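Local structure of gluconate kinase (Lactobacillus acidophilus, 3LL3) at the interface of chains A and B. The protein phosphorylates the sugar xylulose with ATP, as a carbohydrate kinase of the FGGY family. Sequence-based numbering; all coordinates share one arbitrary frame. Chains: chain A/B, Gluconate kinase.

Contact 1: the interface of chains A and B. Residues chain A 305, 336, 354-356, 368; chain B 356, 359, 368.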
ATOM      1  N   TRP A 305      14.797   3.863  -4.086  1.00 28.85           N
ATOM      2  CA  TRP A 305      13.791   4.614  -3.328  1.00 28.15           C
ATOM      3  C   TRP A 305      13.482   3.948  -1.985  1.00 29.29           C
ATOM      4  O   TRP A 305      13.435   4.619  -0.955  1.00 29.92           O
ATOM      5  CB  TRP A 305      12.497   4.812  -4.127  1.00 27.69           C
ATOM      6  CG  TRP A 305      11.362   5.308  -3.271  1.00 29.79           C
ATOM      7  CD1 TRP A 305      11.043   6.614  -2.997  1.00 31.41           C
ATOM      8  CD2 TRP A 305      10.399   4.505  -2.568  1.00 27.95           C
ATOM      9  NE1 TRP A 305       9.933   6.669  -2.176  1.00 29.86           N
ATOM     10  CE2 TRP A 305       9.524   5.391  -1.895  1.00 29.07           C
ATOM     11  CE3 TRP A 305      10.185   3.125  -2.450  1.00 26.49           C
ATOM     12  CZ2 TRP A 305       8.457   4.940  -1.110  1.00 26.64           C
ATOM     13  CZ3 TRP A 305       9.124   2.678  -1.665  1.00 27.28           C
ATOM     14  CH2 TRP A 305       8.273   3.587  -1.003  1.00 28.19           C
ATOM     15  N   PHE A 336       3.606  -5.642  -2.762  1.00 22.03           N
ATOM     16  CA  PHE A 336       4.121  -4.342  -3.163  1.00 19.95           C
ATOM     17  C   PHE A 336       3.978  -4.197  -4.669  1.00 23.83           C
ATOM     18  O   PHE A 336       4.664  -4.898  -5.425  1.00 19.39           O
ATOM     19  CB  PHE A 336       5.589  -4.173  -2.769  1.00 19.61           C
ATOM     20  CG  PHE A 336       6.176  -2.836  -3.162  1.00 19.43           C
ATOM     21  CD1 PHE A 336       5.804  -1.667  -2.503  1.00 20.59           C
ATOM     22  CD2 PHE A 336       7.109  -2.744  -4.182  1.00 20.18           C
ATOM     23  CE1 PHE A 336       6.357  -0.433  -2.860  1.00 19.33           C
ATOM     24  CE2 PHE A 336       7.657  -1.526  -4.545  1.00 20.09           C
ATOM     25  CZ  PHE A 336       7.285  -0.369  -3.894  1.00 22.15           C
ATOM     26  N   GLY A 354       2.796   3.390  -6.901  1.00 21.44           N
ATOM     27  CA  GLY A 354       3.109   2.196  -6.124  1.00 22.72           C
ATOM     28  C   GLY A 354       2.200   2.002  -4.914  1.00 22.38           C
ATOM     29  O   GLY A 354       1.589   2.969  -4.459  1.00 22.37           O
ATOM     30  N   SER A 355       2.109   0.767  -4.407  1.00 20.29           N
ATOM     31  CA  SER A 355       1.282   0.447  -3.239  1.00 21.20           C
ATOM     32  C   SER A 355       1.906  -0.678  -2.403  1.00 21.27           C
ATOM     33  O   SER A 355       2.533  -1.589  -2.956  1.00 19.57           O
ATOM     34  CB  SER A 355      -0.121  -0.021  -3.669  1.00 20.60           C
ATOM     35  OG  SER A 355      -0.780   0.951  -4.466  1.00 24.52           O
ATOM     36  N   PHE A 356       1.735  -0.608  -1.083  1.00 18.62           N
ATOM     37  CA  PHE A 356       1.876  -1.778  -0.224  1.00 21.60           C
ATOM     38  C   PHE A 356       0.470  -2.197   0.127  1.00 22.57           C
ATOM     39  O   PHE A 356      -0.259  -1.398   0.702  1.00 23.96           O
ATOM     40  CB  PHE A 356       2.589  -1.440   1.096  1.00 21.01           C
ATOM     41  CG  PHE A 356       4.086  -1.273   0.971  1.00 21.90           C
ATOM     42  CD1 PHE A 356       4.927  -2.380   1.007  1.00 21.18           C
ATOM     43  CD2 PHE A 356       4.648  -0.007   0.858  1.00 20.43           C
ATOM     44  CE1 PHE A 356       6.307  -2.233   0.919  1.00 22.43           C
ATOM     45  CE2 PHE A 356       6.032   0.158   0.757  1.00 21.92           C
ATOM     46  CZ  PHE A 356       6.865  -0.953   0.769  1.00 23.14           C
HETATM   47  N   MSE A 368       8.462  -5.428   4.874  1.00 24.53           N
HETATM   48  CA  MSE A 368       8.286  -4.367   3.884  1.00 25.96           C
HETATM   49  C   MSE A 368       9.447  -4.315   2.924  1.00 25.16           C
HETATM   50  O   MSE A 368       9.235  -4.151   1.732  1.00 23.04           O
HETATM   51  CB  MSE A 368       8.061  -3.008   4.526  1.00 24.17           C
HETATM   52  CG  MSE A 368       6.772  -3.023   5.376  1.00 30.75           C
HETATM   53 SE   MSE A 368       6.329  -1.273   6.071  1.00 45.16          SE
HETATM   54  CE  MSE A 368       5.646  -0.424   4.426  1.00 25.40           C
TER
ATOM     55  N   PHE B 356      -0.694   1.232   1.948  1.00 22.30           N
ATOM     56  CA  PHE B 356      -0.314   2.541   1.430  1.00 21.44           C
ATOM     57  C   PHE B 356      -0.604   2.480  -0.061  1.00 23.63           C
ATOM     58  O   PHE B 356      -0.104   1.574  -0.734  1.00 22.22           O
ATOM     59  CB  PHE B 356       1.181   2.776   1.611  1.00 21.25           C
ATOM     60  CG  PHE B 356       1.611   3.058   3.027  1.00 22.72           C
ATOM     61  CD1 PHE B 356       1.601   4.352   3.527  1.00 24.95           C
ATOM     62  CD2 PHE B 356       2.099   2.048   3.828  1.00 21.50           C
ATOM     63  CE1 PHE B 356       2.043   4.621   4.825  1.00 24.04           C
ATOM     64  CE2 PHE B 356       2.544   2.303   5.125  1.00 24.59           C
ATOM     65  CZ  PHE B 356       2.515   3.594   5.623  1.00 24.60           C
ATOM     66  N   LEU B 359       2.013   5.647  -4.018  1.00 26.35           N
ATOM     67  CA  LEU B 359       3.433   5.939  -3.840  1.00 25.24           C
ATOM     68  C   LEU B 359       4.158   6.401  -5.109  1.00 28.02           C
ATOM     69  O   LEU B 359       3.970   5.882  -6.204  1.00 26.39           O
ATOM     70  CB  LEU B 359       4.184   4.736  -3.260  1.00 23.80           C
ATOM     71  CG  LEU B 359       3.878   4.305  -1.823  1.00 22.35           C
ATOM     72  CD1 LEU B 359       4.428   2.907  -1.559  1.00 22.16           C
ATOM     73  CD2 LEU B 359       4.448   5.297  -0.825  1.00 23.70           C
HETATM   74  N   MSE B 368       5.102   9.231   4.337  1.00 24.98           N
HETATM   75  CA  MSE B 368       4.563   7.958   4.797  1.00 23.96           C
HETATM   76  C   MSE B 368       4.155   8.067   6.268  1.00 25.30           C
HETATM   77  O   MSE B 368       3.073   7.625   6.643  1.00 23.25           O
HETATM   78  CB  MSE B 368       5.560   6.820   4.595  1.00 24.41           C
HETATM   79  CG  MSE B 368       5.856   6.540   3.105  1.00 24.91           C
HETATM   80 SE   MSE B 368       6.921   4.923   2.855  1.00 44.86          SE
HETATM   81  CE  MSE B 368       5.493   3.583   3.163  1.00 25.86           C
TER
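B:Leu359 and A:Gly354 pair through both of their backbone polar groups, joining strand 354-359 of each chain into an antiparallel beta sheet across the two-fold axis of this FGGY kinase pair. A:Gly354 N gives a hydrogen bond to B:Leu359 O at 2.8 Å, and in return B:Leu359 N reaches A:Gly354 O at 2.7 Å. At the axis A:Phe356 N meets B:Phe356 O at 2.9 Å, with a matching bond in reverse. Beyond the backbone, B:Leu359 inserts its branched tip among aromatic rings of chain A. Its CD1 lies 3.8 Å from CD2 of the A:Phe356 ring and 4.1 Å from CE1 of A:Phe336, while CH2 of the A:Trp305 indole, roughly at right angles to the leucine, comes to 3.9 Å from the same methyl. An alanine here would probably leave a gap between the rings of A:Trp305, A:Phe336 and A:Phe356. In the second shell, A:Phe356 is clasped within its own chain: A:Phe336 CD1 sits over one face, and the methyl of the selenomethionine A:Met368 over the other, 3.6 Å above the plane. The bend of A:Met368 at chi3 (75°) turns that methyl onto the ring. Across the axis, the same methyl also touches B:Phe356 CE2.

Contact 2: the interface of chains A and B. Residues chain A 335, 477, 480-481; chain B 488, 491-492.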
ATOM      1  N   ILE A 335       1.855  -7.537  -0.340  1.00 24.24           N
ATOM      2  CA  ILE A 335       2.039  -7.203  -1.748  1.00 22.83           C
ATOM      3  C   ILE A 335       2.570  -5.776  -1.936  1.00 24.85           C
ATOM      4  O   ILE A 335       2.046  -4.821  -1.343  1.00 22.19           O
ATOM      5  CB  ILE A 335       0.728  -7.339  -2.541  1.00 24.16           C
ATOM      6  CG1 ILE A 335       0.299  -8.806  -2.611  1.00 24.99           C
ATOM      7  CG2 ILE A 335       0.891  -6.735  -3.961  1.00 22.45           C
ATOM      8  CD1 ILE A 335       1.389  -9.737  -3.115  1.00 24.18           C
ATOM      9  N   LEU A 477      -2.170 -13.660  -6.080  1.00 27.46           N
ATOM     10  CA  LEU A 477      -2.608 -12.594  -5.179  1.00 26.46           C
ATOM     11  C   LEU A 477      -2.032 -11.244  -5.629  1.00 27.58           C
ATOM     12  O   LEU A 477      -2.720 -10.230  -5.587  1.00 27.28           O
ATOM     13  CB  LEU A 477      -2.189 -12.894  -3.739  1.00 27.20           C
ATOM     14  CG  LEU A 477      -2.469 -11.815  -2.687  1.00 28.82           C
ATOM     15  CD1 LEU A 477      -3.942 -11.468  -2.635  1.00 29.83           C
ATOM     16  CD2 LEU A 477      -1.969 -12.276  -1.320  1.00 29.16           C
ATOM     17  N   GLU A 480      -4.176 -10.112  -8.313  1.00 27.57           N
ATOM     18  CA  GLU A 480      -5.479  -9.696  -7.803  1.00 31.56           C
ATOM     19  C   GLU A 480      -5.418  -8.250  -7.326  1.00 29.33           C
ATOM     20  O   GLU A 480      -6.302  -7.464  -7.641  1.00 28.26           O
ATOM     21  CB  GLU A 480      -5.954 -10.608  -6.677  1.00 33.98           C
ATOM     22  CG  GLU A 480      -6.575 -11.899  -7.179  1.00 42.20           C
ATOM     23  CD  GLU A 480      -7.927 -11.678  -7.837  1.00 49.62           C
ATOM     24  OE1 GLU A 480      -8.754 -10.950  -7.241  1.00 51.07           O
ATOM     25  OE2 GLU A 480      -8.158 -12.226  -8.947  1.00 51.96           O
ATOM     26  N   ILE A 481      -4.366  -7.902  -6.583  1.00 26.63           N
ATOM     27  CA  ILE A 481      -4.233  -6.549  -6.033  1.00 26.95           C
ATOM     28  C   ILE A 481      -3.982  -5.532  -7.157  1.00 26.30           C
ATOM     29  O   ILE A 481      -4.554  -4.439  -7.181  1.00 26.00           O
ATOM     30  CB  ILE A 481      -3.110  -6.478  -4.974  1.00 26.59           C
ATOM     31  CG1 ILE A 481      -3.360  -7.500  -3.858  1.00 27.28           C
ATOM     32  CG2 ILE A 481      -2.981  -5.070  -4.411  1.00 25.40           C
ATOM     33  CD1 ILE A 481      -4.769  -7.498  -3.286  1.00 28.15           C
TER
ATOM     34  N   SER B 488     -11.066  -7.253  -1.595  1.00 30.54           N
ATOM     35  CA  SER B 488      -9.839  -7.987  -1.871  1.00 31.12           C
ATOM     36  C   SER B 488      -9.184  -8.641  -0.660  1.00 32.53           C
ATOM     37  O   SER B 488      -8.169  -9.311  -0.803  1.00 36.70           O
ATOM     38  CB  SER B 488      -8.830  -7.069  -2.572  1.00 32.07           C
ATOM     39  OG  SER B 488      -9.273  -6.754  -3.887  1.00 33.16           O
ATOM     40  N   LYS B 491      -8.693 -12.638   0.327  1.00 44.56           N
ATOM     41  CA  LYS B 491      -7.718 -13.326  -0.495  1.00 47.17           C
ATOM     42  C   LYS B 491      -6.366 -13.536   0.220  1.00 46.57           C
ATOM     43  O   LYS B 491      -5.589 -14.388  -0.192  1.00 48.63           O
ATOM     44  CB  LYS B 491      -7.554 -12.534  -1.802  1.00 45.61           C
ATOM     45  CG  LYS B 491      -7.300 -13.378  -3.063  1.00 55.30           C
ATOM     46  CD  LYS B 491      -8.540 -14.177  -3.505  1.00 58.03           C
ATOM     47  CE  LYS B 491      -8.576 -14.384  -5.032  1.00 55.28           C
ATOM     48  NZ  LYS B 491      -7.249 -14.769  -5.634  1.00 57.37           N
ATOM     49  N   PHE B 492      -6.109 -12.780   1.297  1.00 45.27           N
ATOM     50  CA  PHE B 492      -4.822 -12.784   2.022  1.00 40.61           C
ATOM     51  C   PHE B 492      -4.700 -13.869   3.091  1.00 49.79           C
ATOM     52  O   PHE B 492      -3.649 -13.988   3.745  1.00 47.21           O
ATOM     53  CB  PHE B 492      -4.598 -11.445   2.744  1.00 38.55           C
ATOM     54  CG  PHE B 492      -4.202 -10.297   1.837  1.00 36.30           C
ATOM     55  CD1 PHE B 492      -5.160  -9.487   1.273  1.00 32.92           C
ATOM     56  CD2 PHE B 492      -2.873 -10.013   1.598  1.00 32.24           C
ATOM     57  CE1 PHE B 492      -4.813  -8.430   0.462  1.00 31.01           C
ATOM     58  CE2 PHE B 492      -2.508  -8.962   0.784  1.00 30.98           C
ATOM     59  CZ  PHE B 492      -3.481  -8.163   0.215  1.00 30.72           C
TER
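B:Lys491 and A:Leu477 bury more surface than their neighbours here, and their side chains run past each other in opposite directions. CD1 of the leucine packs against the aliphatic root of the lysine, 3.9 Å from its CB, so a residue usually thought of as charged is used first for its methylenes. The lysine then bends at chi2 (71°) and again at chi4 (43°), which carries its terminal amine, NZ, over to A:Glu480, three residues on from the leucine in helix 465-485. The two side chains cross at about a right angle, with CE of the lysine 3.8 Å from CG of the glutamate. Their ionisable ends do not join: A:Glu480 OE2 and B:Lys491 NZ stand 4.3 Å apart, a pair of probably opposite charge that may attract at longer range without a direct bond. A:Leu477 also meets B:Phe492. CG is anti to the backbone N (chi1 175°), and from there the fork offers CD2 for the close touch, 3.8 Å from B:Phe492 CD2, while CD1, shared with the lysine, also lies over the centre of one ring face, 4.3 Å above the plane. At the far end of the ring, A:Ile481 arrives tip to tip, its CD1 3.8 Å from B:Phe492 CZ. B:Ser488 adds its CB, 4.1 Å from A:Ile481 CD1, in a looser touch. With no polar atom of one chain within bonding reach of the other, the patch relies on shape and apolar contact, and it holds the C-terminal 3-10 turn 489-492 of one subunit against the long helix 465-485 of the other, likely adding to the cohesion of the dimer seen in the crystal.

Contact 1 and contact 2 belong to one two-fold interface, the centres of their C-alpha atoms about 15 Å apart, and each recurs with the chains exchanged. They share no residue, but the short strand 335-337 of chain A serves both: A:Phe336 lines contact 1, and its neighbour A:Ile335 lies at the margin of contact 2. Their chemistry is complementary, since paired backbones fix the register of the strands in contact 1, whereas contact 2 adds side-chain packing by a C-terminal segment. Together they suggest a dimer, although the structure alone does not show that it forms in solution.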